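Local coordinates for protein sortase B (Clostridium perfringens, PDB 5YFK) that is a cysteine transpeptidase of the sortase B class, a family that typically anchors proteins to the bacterial cell wall, at residues I94-D97 against S98-L102. The protein carries 1 engineered substitution. Sequence-based numbering, arbitrary orientation.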
# COMPACT_ATOMS: atom_id res chain seq x y z
N ILE A 94 4.83 2.68 6.96
CA ILE A 94 4.03 2.61 5.72
C ILE A 94 2.98 3.71 5.78
O ILE A 94 2.29 3.86 6.81
CB ILE A 94 3.34 1.26 5.59
CG1 ILE A 94 4.35 0.12 5.76
CG2 ILE A 94 2.63 1.17 4.24
CD1 ILE A 94 5.58 0.18 4.88
N PHE A 95 2.95 4.56 4.76
CA PHE A 95 2.05 5.72 4.80
C PHE A 95 1.29 5.97 3.53
O PHE A 95 1.76 5.74 2.42
CB PHE A 95 2.80 6.99 5.25
CG PHE A 95 3.90 7.42 4.33
CD1 PHE A 95 5.18 6.94 4.49
CD2 PHE A 95 3.67 8.33 3.32
CE1 PHE A 95 6.19 7.28 3.60
CE2 PHE A 95 4.68 8.74 2.48
CZ PHE A 95 5.97 8.28 2.68
N VAL A 96 0.06 6.44 3.73
CA VAL A 96 -0.81 6.84 2.64
C VAL A 96 -0.53 8.30 2.27
O VAL A 96 -0.15 9.13 3.11
CB VAL A 96 -2.31 6.61 2.95
CG1 VAL A 96 -2.71 7.27 4.26
CG2 VAL A 96 -3.20 7.08 1.80
N ASP A 97 -0.61 8.57 0.98
CA ASP A 97 -0.36 9.90 0.45
C ASP A 97 -1.07 10.96 1.27
O ASP A 97 -2.27 10.83 1.56
CB ASP A 97 -0.87 9.98 -0.99
CG ASP A 97 -0.32 11.18 -1.74
OD1 ASP A 97 0.64 11.02 -2.53
OD2 ASP A 97 -0.76 12.30 -1.45
N SER A 98 -0.35 12.03 1.62
CA SER A 98 -0.92 13.08 2.49
C SER A 98 -2.10 13.81 1.84
O SER A 98 -2.97 14.28 2.55
CB SER A 98 0.16 14.10 2.84
OG SER A 98 0.68 14.69 1.66
N GLU A 99 -2.21 13.72 0.51
CA GLU A 99 -3.28 14.37 -0.24
C GLU A 99 -4.50 13.45 -0.44
O GLU A 99 -5.57 13.91 -0.82
CB GLU A 99 -2.77 14.85 -1.60
CG GLU A 99 -1.54 15.75 -1.55
CD GLU A 99 -1.66 16.84 -0.49
OE1 GLU A 99 -0.86 16.85 0.48
OE2 GLU A 99 -2.61 17.65 -0.60
N ASN A 100 -4.37 12.16 -0.11
CA ASN A 100 -5.49 11.24 -0.23
C ASN A 100 -6.66 11.62 0.64
O ASN A 100 -6.51 11.81 1.86
CB ASN A 100 -5.07 9.81 0.10
CG ASN A 100 -4.92 8.93 -1.13
OD1 ASN A 100 -4.10 8.02 -1.12
ND2 ASN A 100 -5.78 9.09 -2.12
N ASN A 101 -7.84 11.68 0.04
CA ASN A 101 -9.09 11.60 0.82
C ASN A 101 -9.64 10.19 0.77
O ASN A 101 -10.18 9.75 -0.27
CB ASN A 101 -10.12 12.61 0.31
CG ASN A 101 -11.42 12.57 1.10
OD1 ASN A 101 -11.83 11.53 1.62
ND2 ASN A 101 -12.01 13.73 1.31
N LEU A 102 -9.52 9.48 1.89
CA LEU A 102 -9.78 8.04 1.92
C LEU A 102 -11.27 7.72 1.81
O LEU A 102 -11.65 6.67 1.30
CB LEU A 102 -9.21 7.41 3.19
CG LEU A 102 -7.69 7.41 3.30
CD1 LEU A 102 -7.26 6.70 4.58
CD2 LEU A 102 -7.08 6.71 2.08
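Asp-97 accepts two hydrogen bonds, one on its carboxylate from N of Glu-99 and one on its carbonyl from N of Asn-100, folding the chain back just after strand 94-96. In the side-chain bond, OD2 of Asp-97 accepts from N of Glu-99 at 2.8 Å, with an N-H...O angle of 157°, and uses its anti lone pair. With CG anti to the backbone N (chi1 -164°), beside the carbonyl carbon, OD2 is turned toward the N-H of Glu-99, two residues on. In the backbone bond, N of Asn-100 donates to O of Asp-97 at 3.0 Å, and the same oxygen also takes NE2 of Gln-72.

Within the more exposed part of the turn, OG of Ser-98 donates to OE1 of Glu-99 at 2.9 Å. That OE1 stays 4.9 Å from OD2 of Asp-97, near without touching; each of these two oxygens has its own donor, which probably limits the repulsion between like charges.

Val-96 meets both Asn-100 and Leu-102. Its CG2, anti to the backbone N, comes 3.2 Å from OD1 of Asn-100, a close van der Waals contact with a polar atom. The apolar contact of CG2 is with CD2 of Leu-102, 3.9 Å away. The buried polar ends are well satisfied: OD1 of Asp-97 is hydrogen-bonded to the hydroxyl of Tyr-111, OD1 of Asn-100 accepts from N of Val-109, and ND2 of Asn-100 reaches Asp-105 OD2 and Asn-107 O.

Together, an Asx turn and a type I beta turn sharing Asp-97 as first residue satisfy the definition of an Asx motif. It opens the connection between antiparallel neighbours 94-96 and 107-111 of the sortase beta-sheet, with the Asp-97 side chain about 11 Å from that of Arg-217, a predicted transition-state stabiliser.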